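Local coordinates for protein trehalose-6-phosphate phosphatase (PDB 5DXL) that belongs to the haloacid dehalogenase (HAD) clan, whose core domain is a Rossmann-like alpha/beta fold, at residues Y15-D26 against L54-I65; N189-V198 against T220-L228. All coordinates share one frame; numbering follows the deposited sequence. Where two conformers were deposited one is given.

Contact 1: residues Y15-D26 against L54-I65; sequences YRKARKRLFMFD and LAADPRNAVWII
R21 and N60 meet where strands 21-25 and 60-65 begin, and their side chains organise this end of the contact. The R21 chain is bent at its second torsion (chi2 84°), which turns the guanidinium back over the Y15 ring; NH1 reaches N60 OD1 at 2.8 Å, tilted from the amide plane. The other half of that amide is used as well: ND2 of N60 donates in its own plane to Y15 OH at 3.1 Å, nearly straight at 166°, and to L54 O of the preceding helix. One bond from each N-H of ND2, both in the amide plane, and a third to OD1 fix the flip of N60.

The R21 guanidinium lies between the Y15 ring on one face and the R59 guanidinium on the other, the two cationic planes 36° apart. R21 NH2 stands over the centre of the R59 group, and D57 probably offsets the like charge: R59 grips it side-on through NE and NH2, with NH2 to OD2 at 2.7 Å, while the salt bridge from R21 NH1 to D57 OD2 is longer, 3.5 Å.

Beyond this cluster the strands run nearly parallel, with a ladder of backbone bonds from R21 N to I65 N. They are the two strands of a beta-alpha-beta unit whose connecting helix, 45-56, supplies L54. From that helix L54 CD2 sits over the middle of the F23 ring, 3.8 Å from its centroid in a CH-pi contact, and meets the F25 ring at its edge. F25 CE2 also touches V62 CG1 (4.0 Å). On the opposite side of the sheet L22 CD1 leans on W63 CD1, and M24 lies alongside I65, CB to CD1 3.8 Å; helix 190-199 packs against all four of these side chains.

Contact 2: residues N189-V198 against T220-L228; sequences NKGFIAARLV and TDEDMFRAL
With every torsion beyond CG close to 180°, the K190 chain is extended and runs alongside D221, past T220 OG1, until NZ meets D221 OD1 at 2.8 Å on the syn lone pair. This salt bridge is shared, since NZ also pairs with D26 OD1. N189 has CG opposite its own backbone N (chi1 -173°), which lets OD1 cap helix 190-198 from the N-cap position: it accepts from G191 N at 2.8 Å. ND2 is thereby turned to D223, whose OD2 it meets at 3.0 Å in a weak, strongly bent bond, the amide and carboxylate planes 32° apart. Water 2 bridges the two segments, donating to D223 OD2 and T220 O and accepting from K190 N.

Further along, small residues allow close approach: the helix segments come within 7.3 Å, crossing at -39°. G191 CA lies 3.2 Å from D223 O, and A227 CB rests on G191 O (3.5 Å). A194 CB faces the selenomethionine M224 at CG, and A195 CB meets A227 CB. V198 CG2 and L228 CD2 close the far end at 3.8 Å.

Both helices lie over the main sheet, whose central strands run parallel: A194, L197 and V198 rest on strand 21-25, M224 on strand 211-216, and L228 reaches both of these strands as well as 238-243.

Contact 1 pairs two strands of the main sheet, whereas contact 2 joins two helices packed on it; their centres lie 16 Å apart. They touch along the sheet through L197, with CD2 3.4 Å from W63 NE1 and CD1 3.6 Å from M24 SE, and at the C-terminal strand ends through K190, whose NZ probably hydrogen-bonds I65 O at 3.0 Å. The same amine ties both contacts to one acidic cluster. D26 OD2 lies only 2.5 Å from D221 OD2, with D217 and D218 close by. In HAD proteins the active site lies at this end of the sheet, consistent with the cluster forming part of it.

Contact 1: residues Y15-D26 against L54-I65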
loop_
_atom_site.group_PDB
_atom_site.type_symbol
_atom_site.label_atom_id
_atom_site.label_comp_id
_atom_site.label_asym_id
_atom_site.label_seq_id
_atom_site.Cartn_x
_atom_site.Cartn_y
_atom_site.Cartn_z
ATOM N N TYR A 15 -1.076 13.462 18.111
ATOM C CA TYR A 15 -0.674 14.306 16.977
ATOM C C TYR A 15 -0.021 15.593 17.465
ATOM O O TYR A 15 1.054 15.975 16.997
ATOM C CB TYR A 15 -1.885 14.638 16.099
ATOM C CG TYR A 15 -1.581 15.470 14.861
ATOM C CD1 TYR A 15 -0.970 14.909 13.748
ATOM C CD2 TYR A 15 -1.942 16.807 14.798
ATOM C CE1 TYR A 15 -0.713 15.664 12.607
ATOM C CE2 TYR A 15 -1.685 17.568 13.663
ATOM C CZ TYR A 15 -1.073 16.984 12.571
ATOM O OH TYR A 15 -0.816 17.750 11.449
ATOM N N ARG A 16 -0.678 16.251 18.412
ATOM C CA ARG A 16 -0.154 17.509 18.969
ATOM C C ARG A 16 1.179 17.324 19.689
ATOM O O ARG A 16 2.057 18.184 19.634
ATOM C CB ARG A 16 -1.166 18.119 19.928
ATOM C CG ARG A 16 -2.348 18.754 19.252
ATOM C CD ARG A 16 -3.256 19.406 20.294
ATOM N NE ARG A 16 -4.320 20.177 19.667
ATOM C CZ ARG A 16 -5.577 20.207 20.092
ATOM N NH1 ARG A 16 -5.941 19.507 21.162
ATOM N NH2 ARG A 16 -6.474 20.936 19.440
ATOM N N LYS A 17 1.322 16.197 20.368
ATOM C CA LYS A 17 2.505 15.904 21.164
ATOM C C LYS A 17 3.714 15.561 20.286
ATOM O O LYS A 17 4.859 15.875 20.615
ATOM C CB LYS A 17 2.187 14.753 22.121
ATOM C CG LYS A 17 3.228 14.442 23.172
ATOM C CD LYS A 17 2.672 13.393 24.131
ATOM C CE LYS A 17 3.694 12.969 25.166
ATOM N NZ LYS A 17 4.114 14.111 26.024
ATOM N N ALA A 18 3.447 14.925 19.153
ATOM C CA ALA A 18 4.504 14.403 18.303
ATOM C C ALA A 18 5.255 15.482 17.541
ATOM O O ALA A 18 4.651 16.365 16.937
ATOM C CB ALA A 18 3.920 13.390 17.317
ATOM N N ARG A 19 6.580 15.386 17.541
ATOM C CA ARG A 19 7.397 16.336 16.803
ATOM C C ARG A 19 7.546 15.905 15.351
ATOM O O ARG A 19 7.708 16.742 14.462
ATOM C CB ARG A 19 8.773 16.489 17.460
ATOM C CG ARG A 19 8.706 17.105 18.853
ATOM C CD ARG A 19 10.080 17.198 19.500
ATOM N NE ARG A 19 10.781 15.917 19.466
ATOM C CZ ARG A 19 10.561 14.919 20.317
ATOM N NH1 ARG A 19 9.652 15.046 21.276
ATOM N NH2 ARG A 19 11.248 13.788 20.205
ATOM N N LYS A 20 7.487 14.595 15.124
ATOM C CA LYS A 20 7.535 14.026 13.781
ATOM C C LYS A 20 6.345 13.095 13.585
ATOM O O LYS A 20 6.062 12.241 14.435
ATOM C CB LYS A 20 8.822 13.235 13.537
ATOM C CG LYS A 20 10.112 14.042 13.525
ATOM C CD LYS A 20 11.246 13.131 13.070
ATOM C CE LYS A 20 12.597 13.587 13.591
ATOM N NZ LYS A 20 13.584 12.478 13.479
ATOM N N ARG A 21 5.670 13.243 12.452
ATOM C CA ARG A 21 4.477 12.438 12.163
ATOM C C ARG A 21 4.633 11.716 10.839
ATOM O O ARG A 21 5.189 12.271 9.889
ATOM C CB ARG A 21 3.219 13.312 12.112
ATOM C CG ARG A 21 2.855 14.098 13.381
ATOM C CD ARG A 21 3.608 15.412 13.452
ATOM N NE ARG A 21 2.960 16.332 14.382
ATOM C CZ ARG A 21 2.247 17.394 14.030
ATOM N NH1 ARG A 21 2.073 17.707 12.750
ATOM N NH2 ARG A 21 1.716 18.156 14.978
ATOM N N LEU A 22 4.122 10.488 10.773
ATOM C CA LEU A 22 4.142 9.713 9.535
ATOM C C LEU A 22 2.730 9.291 9.173
ATOM O O LEU A 22 2.017 8.743 10.015
ATOM C CB LEU A 22 5.034 8.482 9.682
ATOM C CG LEU A 22 5.001 7.464 8.543
ATOM C CD1 LEU A 22 5.538 8.052 7.238
ATOM C CD2 LEU A 22 5.798 6.226 8.936
ATOM N N PHE A 23 2.330 9.580 7.936
ATOM C CA PHE A 23 1.010 9.188 7.421
ATOM C C PHE A 23 1.170 8.269 6.222
ATOM O O PHE A 23 1.937 8.573 5.305
ATOM C CB PHE A 23 0.201 10.420 7.002
ATOM C CG PHE A 23 -0.178 11.325 8.142
ATOM C CD1 PHE A 23 -1.410 11.205 8.755
ATOM C CD2 PHE A 23 0.690 12.320 8.580
ATOM C CE1 PHE A 23 -1.769 12.046 9.800
ATOM C CE2 PHE A 23 0.337 13.158 9.631
ATOM C CZ PHE A 23 -0.891 13.035 10.230
HETATM N N MSE A 24 0.479 7.134 6.220
HETATM C CA MSE A 24 0.488 6.251 5.064
HETATM C C MSE A 24 -0.957 5.917 4.708
HETATM O O MSE A 24 -1.658 5.272 5.492
HETATM C CB MSE A 24 1.316 4.988 5.361
HETATM C CG MSE A 24 2.777 5.317 5.663
HETATM SE SE MSE A 24 3.929 3.776 6.092
HETATM C CE MSE A 24 3.115 3.204 7.749
ATOM N N PHE A 25 -1.392 6.374 3.536
ATOM C CA PHE A 25 -2.774 6.198 3.089
ATOM C C PHE A 25 -2.869 5.394 1.810
ATOM O O PHE A 25 -2.217 5.747 0.830
ATOM C CB PHE A 25 -3.428 7.554 2.777
ATOM C CG PHE A 25 -3.357 8.562 3.889
ATOM C CD1 PHE A 25 -3.549 8.201 5.213
ATOM C CD2 PHE A 25 -3.114 9.881 3.593
ATOM C CE1 PHE A 25 -3.498 9.169 6.225
ATOM C CE2 PHE A 25 -3.078 10.856 4.593
ATOM C CZ PHE A 25 -3.277 10.503 5.898
ATOM N N ASP A 26 -3.703 4.357 1.789
ATOM C CA ASP A 26 -4.188 3.850 0.513
ATOM C C ASP A 26 -5.061 4.964 -0.074
ATOM O O ASP A 26 -5.506 5.853 0.655
ATOM C CB ASP A 26 -4.959 2.532 0.710
ATOM C CG ASP A 26 -5.190 1.755 -0.590
ATOM O OD1 ASP A 26 -4.807 2.209 -1.677
ATOM O OD2 ASP A 26 -5.763 0.651 -0.504
ATOM N N LEU A 54 -2.433 18.958 4.929
ATOM C CA LEU A 54 -1.709 18.041 5.804
ATOM C C LEU A 54 -0.215 18.009 5.459
ATOM O O LEU A 54 0.639 18.045 6.348
ATOM C CB LEU A 54 -2.318 16.628 5.711
ATOM C CG LEU A 54 -1.723 15.616 6.695
ATOM C CD1 LEU A 54 -2.224 15.910 8.105
ATOM C CD2 LEU A 54 -2.084 14.176 6.300
ATOM N N ALA A 55 0.088 17.966 4.167
ATOM C CA ALA A 55 1.465 17.808 3.712
ATOM C C ALA A 55 2.259 19.107 3.810
ATOM O O ALA A 55 3.478 19.086 3.767
ATOM C CB ALA A 55 1.493 17.287 2.276
ATOM N N ALA A 56 1.557 20.220 3.950
ATOM C CA ALA A 56 2.230 21.521 4.014
ATOM C C ALA A 56 3.065 21.655 5.285
ATOM O O ALA A 56 4.100 22.337 5.298
ATOM C CB ALA A 56 1.211 22.636 3.938
ATOM N N ASP A 57 2.611 21.011 6.352
ATOM C CA ASP A 57 3.304 21.017 7.641
ATOM C C ASP A 57 4.521 20.101 7.570
ATOM O O ASP A 57 4.393 18.891 7.378
ATOM C CB ASP A 57 2.336 20.570 8.744
ATOM C CG ASP A 57 2.918 20.667 10.149
ATOM O OD1 ASP A 57 4.149 20.600 10.341
ATOM O OD2 ASP A 57 2.093 20.782 11.083
ATOM N N PRO A 58 5.719 20.661 7.738
ATOM C CA PRO A 58 6.930 19.862 7.542
ATOM C C PRO A 58 7.168 18.834 8.644
ATOM O O PRO A 58 8.046 17.985 8.488
ATOM C CB PRO A 58 8.041 20.928 7.529
ATOM C CG PRO A 58 7.510 21.986 8.402
ATOM C CD PRO A 58 6.034 22.058 8.089
ATOM N N ARG A 59 6.406 18.909 9.729
ATOM C CA ARG A 59 6.479 17.895 10.771
ATOM C C ARG A 59 5.858 16.596 10.264
ATOM O O ARG A 59 6.078 15.541 10.846
ATOM C CB ARG A 59 5.762 18.352 12.037
ATOM C CG ARG A 59 6.364 19.621 12.676
ATOM C CD ARG A 59 5.505 20.095 13.842
ATOM N NE ARG A 59 4.186 20.550 13.408
ATOM C CZ ARG A 59 3.210 20.958 14.217
ATOM N NH1 ARG A 59 3.394 20.977 15.538
ATOM N NH2 ARG A 59 2.055 21.362 13.703
ATOM N N ASN A 60 5.081 16.698 9.188
ATOM C CA ASN A 60 4.383 15.528 8.641
ATOM C C ASN A 60 5.103 14.953 7.431
ATOM O O ASN A 60 5.567 15.683 6.561
ATOM C CB ASN A 60 2.945 15.887 8.233
ATOM C CG ASN A 60 2.106 16.384 9.403
ATOM O OD1 ASN A 60 2.365 16.041 10.553
ATOM N ND2 ASN A 60 1.089 17.176 9.108
ATOM N N ALA A 61 5.188 13.630 7.374
ATOM C CA ALA A 61 5.598 12.950 6.156
ATOM C C ALA A 61 4.357 12.221 5.662
ATOM O O ALA A 61 3.858 11.322 6.344
ATOM C CB ALA A 61 6.753 11.969 6.414
ATOM N N VAL A 62 3.852 12.623 4.504
ATOM C CA VAL A 62 2.562 12.125 4.035
ATOM C C VAL A 62 2.749 11.288 2.780
ATOM O O VAL A 62 3.252 11.779 1.762
ATOM C CB VAL A 62 1.580 13.294 3.752
ATOM C CG1 VAL A 62 0.226 12.757 3.319
ATOM C CG2 VAL A 62 1.424 14.179 4.994
ATOM N N TRP A 63 2.348 10.022 2.871
ATOM C CA TRP A 63 2.514 9.065 1.780
ATOM C C TRP A 63 1.187 8.552 1.254
ATOM O O TRP A 63 0.298 8.189 2.037
ATOM C CB TRP A 63 3.359 7.871 2.238
ATOM C CG TRP A 63 4.814 8.209 2.286
ATOM C CD1 TRP A 63 5.489 8.784 3.318
ATOM C CD2 TRP A 63 5.760 8.028 1.230
ATOM N NE1 TRP A 63 6.817 8.960 2.974
ATOM C CE2 TRP A 63 7.003 8.502 1.694
ATOM C CE3 TRP A 63 5.677 7.497 -0.060
ATOM C CZ2 TRP A 63 8.155 8.456 0.911
ATOM C CZ3 TRP A 63 6.825 7.459 -0.839
ATOM C CH2 TRP A 63 8.045 7.937 -0.346
ATOM N N ILE A 64 1.066 8.521 -0.073
ATOM C CA ILE A 64 -0.039 7.844 -0.747
ATOM C C ILE A 64 0.527 6.537 -1.323
ATOM O O ILE A 64 1.488 6.573 -2.095
ATOM C CB ILE A 64 -0.641 8.702 -1.884
ATOM C CG1 ILE A 64 -0.980 10.123 -1.418
ATOM C CG2 ILE A 64 -1.884 8.028 -2.495
ATOM C CD1 ILE A 64 -1.893 10.174 -0.207
ATOM N N ILE A 65 -0.045 5.395 -0.933
ATOM C CA ILE A 65 0.476 4.085 -1.325
ATOM C C ILE A 65 -0.631 3.357 -2.066
ATOM O O ILE A 65 -1.565 2.854 -1.459
ATOM C CB ILE A 65 0.964 3.299 -0.097
ATOM C CG1 ILE A 65 1.996 4.130 0.669
ATOM C CG2 ILE A 65 1.585 1.961 -0.513
ATOM C CD1 ILE A 65 2.366 3.545 2.020
HETATM O O HOH W 1 -0.333 20.138 11.572
#

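Contact 2: residues N189-V198 against T220-L228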
loop_
_atom_site.group_PDB
_atom_site.type_symbol
_atom_site.label_atom_id
_atom_site.label_comp_id
_atom_site.label_asym_id
_atom_site.label_seq_id
_atom_site.Cartn_x
_atom_site.Cartn_y
_atom_site.Cartn_z
ATOM N N ASN A 189 4.624 -6.071 -2.053
ATOM C CA ASN A 189 3.843 -6.199 -0.828
ATOM C C ASN A 189 3.822 -4.881 -0.042
ATOM O O ASN A 189 4.872 -4.301 0.231
ATOM C CB ASN A 189 4.417 -7.337 0.027
ATOM C CG ASN A 189 3.567 -7.653 1.239
ATOM O OD1 ASN A 189 3.581 -6.924 2.224
ATOM N ND2 ASN A 189 2.833 -8.759 1.176
ATOM N N LYS A 190 2.627 -4.406 0.314
ATOM C CA LYS A 190 2.486 -3.115 0.976
ATOM C C LYS A 190 3.131 -3.067 2.356
ATOM O O LYS A 190 3.511 -2.002 2.838
ATOM C CB LYS A 190 1.008 -2.729 1.086
ATOM C CG LYS A 190 0.564 -1.848 -0.055
ATOM C CD LYS A 190 -0.822 -1.260 0.170
ATOM C CE LYS A 190 -1.271 -0.540 -1.081
ATOM N NZ LYS A 190 -2.602 0.082 -0.944
ATOM N N GLY A 191 3.256 -4.232 2.985
ATOM C CA GLY A 191 3.941 -4.309 4.261
ATOM C C GLY A 191 5.417 -4.035 4.087
ATOM O O GLY A 191 6.058 -3.408 4.921
ATOM N N PHE A 192 5.961 -4.525 2.979
ATOM C CA PHE A 192 7.352 -4.282 2.646
ATOM C C PHE A 192 7.506 -2.785 2.483
ATOM O O PHE A 192 8.390 -2.141 3.065
ATOM C CB PHE A 192 7.738 -5.045 1.368
ATOM C CG PHE A 192 9.175 -4.885 0.964
ATOM C CD1 PHE A 192 9.604 -3.742 0.303
ATOM C CD2 PHE A 192 10.095 -5.891 1.220
ATOM C CE1 PHE A 192 10.929 -3.595 -0.078
ATOM C CE2 PHE A 192 11.420 -5.752 0.838
ATOM C CZ PHE A 192 11.836 -4.603 0.189
ATOM N N ILE A 193 6.590 -2.218 1.708
ATOM C CA ILE A 193 6.575 -0.787 1.491
ATOM C C ILE A 193 6.511 -0.014 2.821
ATOM O O ILE A 193 7.350 0.836 3.073
ATOM C CB ILE A 193 5.394 -0.399 0.561
ATOM C CG1 ILE A 193 5.560 -1.098 -0.807
ATOM C CG2 ILE A 193 5.291 1.120 0.433
ATOM C CD1 ILE A 193 4.312 -1.037 -1.729
ATOM N N ALA A 194 5.552 -0.349 3.685
ATOM C CA ALA A 194 5.379 0.326 4.983
ATOM C C ALA A 194 6.528 0.143 5.988
ATOM O O ALA A 194 6.861 1.054 6.744
ATOM C CB ALA A 194 4.068 -0.148 5.632
ATOM N N ALA A 195 7.107 -1.050 6.033
ATOM C CA ALA A 195 8.219 -1.280 6.946
ATOM C C ALA A 195 9.416 -0.443 6.523
ATOM O O ALA A 195 10.110 0.123 7.359
ATOM C CB ALA A 195 8.593 -2.755 6.991
ATOM N N ARG A 196 9.631 -0.371 5.213
ATOM C CA ARG A 196 10.739 0.383 4.638
ATOM C C ARG A 196 10.647 1.853 5.045
ATOM O O ARG A 196 11.638 2.476 5.414
ATOM C CB ARG A 196 10.736 0.241 3.113
ATOM C CG ARG A 196 12.078 0.504 2.454
ATOM C CD ARG A 196 11.934 0.701 0.947
ATOM N NE ARG A 196 10.995 1.773 0.617
ATOM C CZ ARG A 196 11.213 3.067 0.851
ATOM N NH1 ARG A 196 12.342 3.467 1.424
ATOM N NH2 ARG A 196 10.298 3.968 0.516
ATOM N N LEU A 197 9.436 2.396 4.997
ATOM C CA LEU A 197 9.203 3.783 5.382
ATOM C C LEU A 197 9.537 4.082 6.835
ATOM O O LEU A 197 10.055 5.147 7.155
ATOM C CB LEU A 197 7.749 4.160 5.115
ATOM C CG LEU A 197 7.546 4.750 3.729
ATOM C CD1 LEU A 197 6.079 5.015 3.481
ATOM C CD2 LEU A 197 8.366 6.033 3.626
ATOM N N VAL A 198 9.220 3.148 7.723
ATOM C CA VAL A 198 9.477 3.356 9.141
ATOM C C VAL A 198 10.973 3.216 9.451
ATOM O O VAL A 198 11.529 3.972 10.248
ATOM C CB VAL A 198 8.672 2.362 10.008
ATOM C CG1 VAL A 198 9.130 2.415 11.448
ATOM C CG2 VAL A 198 7.188 2.675 9.917
ATOM N N THR A 220 -4.810 -6.022 0.793
ATOM C CA THR A 220 -3.404 -5.661 0.645
ATOM C C THR A 220 -2.967 -4.668 1.723
ATOM O O THR A 220 -1.816 -4.673 2.164
ATOM C CB THR A 220 -3.103 -5.060 -0.760
ATOM O OG1 THR A 220 -3.306 -3.639 -0.762
ATOM C CG2 THR A 220 -3.986 -5.704 -1.814
ATOM N N ASP A 221 -3.890 -3.812 2.149
ATOM C CA ASP A 221 -3.587 -2.837 3.178
ATOM C C ASP A 221 -3.341 -3.486 4.534
ATOM O O ASP A 221 -2.645 -2.918 5.374
ATOM C CB ASP A 221 -4.724 -1.823 3.277
ATOM C CG ASP A 221 -4.801 -0.939 2.061
ATOM O OD1 ASP A 221 -3.740 -0.661 1.468
ATOM O OD2 ASP A 221 -5.920 -0.517 1.714
ATOM N N GLU A 222 -3.909 -4.666 4.734
ATOM C CA GLU A 222 -3.674 -5.445 5.949
ATOM C C GLU A 222 -2.182 -5.665 6.200
ATOM O O GLU A 222 -1.738 -5.712 7.345
ATOM C CB GLU A 222 -4.410 -6.787 5.871
ATOM C CG GLU A 222 -5.931 -6.642 5.918
ATOM C CD GLU A 222 -6.423 -6.212 7.292
ATOM O OE1 GLU A 222 -5.918 -6.749 8.300
ATOM O OE2 GLU A 222 -7.303 -5.329 7.363
ATOM N N ASP A 223 -1.399 -5.763 5.129
ATOM C CA ASP A 223 0.032 -6.014 5.286
ATOM C C ASP A 223 0.752 -4.796 5.879
ATOM O O ASP A 223 1.759 -4.945 6.573
ATOM C CB ASP A 223 0.653 -6.427 3.944
ATOM C CG ASP A 223 0.271 -7.856 3.534
ATOM O OD1 ASP A 223 0.084 -8.718 4.429
ATOM O OD2 ASP A 223 0.160 -8.114 2.314
HETATM N N MSE A 224 0.233 -3.589 5.627
HETATM C CA MSE A 224 0.766 -2.387 6.276
HETATM C C MSE A 224 0.553 -2.473 7.783
HETATM O O MSE A 224 1.459 -2.155 8.556
HETATM C CB MSE A 224 0.108 -1.112 5.735
HETATM C CG MSE A 224 0.368 -0.876 4.260
HETATM SE SE MSE A 224 -0.041 0.951 3.711
HETATM C CE MSE A 224 -1.990 0.916 3.961
ATOM N N PHE A 225 -0.648 -2.884 8.189
ATOM C CA PHE A 225 -0.974 -2.973 9.614
ATOM C C PHE A 225 -0.085 -4.021 10.286
ATOM O O PHE A 225 0.424 -3.800 11.386
ATOM C CB PHE A 225 -2.448 -3.328 9.844
ATOM C CG PHE A 225 -3.427 -2.467 9.084
ATOM C CD1 PHE A 225 -3.194 -1.114 8.871
ATOM C CD2 PHE A 225 -4.596 -3.029 8.581
ATOM C CE1 PHE A 225 -4.110 -0.331 8.161
ATOM C CE2 PHE A 225 -5.515 -2.264 7.873
ATOM C CZ PHE A 225 -5.279 -0.911 7.663
ATOM N N ARG A 226 0.101 -5.150 9.604
ATOM C CA ARG A 226 1.004 -6.200 10.086
ATOM C C ARG A 226 2.407 -5.666 10.287
ATOM O O ARG A 226 3.040 -5.918 11.309
ATOM C CB ARG A 226 1.054 -7.379 9.109
ATOM C CG ARG A 226 -0.096 -8.325 9.232
ATOM C CD ARG A 226 0.128 -9.627 8.446
ATOM N NE ARG A 226 -1.124 -10.368 8.392
ATOM C CZ ARG A 226 -2.012 -10.259 7.408
ATOM N NH1 ARG A 226 -1.767 -9.461 6.378
ATOM N NH2 ARG A 226 -3.143 -10.954 7.449
ATOM N N ALA A 227 2.905 -4.932 9.298
ATOM C CA ALA A 227 4.249 -4.395 9.382
ATOM C C ALA A 227 4.409 -3.446 10.563
ATOM O O ALA A 227 5.439 -3.448 11.236
ATOM C CB ALA A 227 4.620 -3.685 8.076
ATOM N N LEU A 228 3.402 -2.616 10.817
ATOM C CA LEU A 228 3.504 -1.661 11.905
ATOM C C LEU A 228 3.475 -2.367 13.259
ATOM O O LEU A 228 4.088 -1.901 14.213
ATOM C CB LEU A 228 2.394 -0.619 11.811
ATOM C CG LEU A 228 2.691 0.451 10.760
ATOM C CD1 LEU A 228 1.491 1.360 10.606
ATOM C CD2 LEU A 228 3.908 1.254 11.172
HETATM O O HOH W 2 0.217 -6.082 0.442
#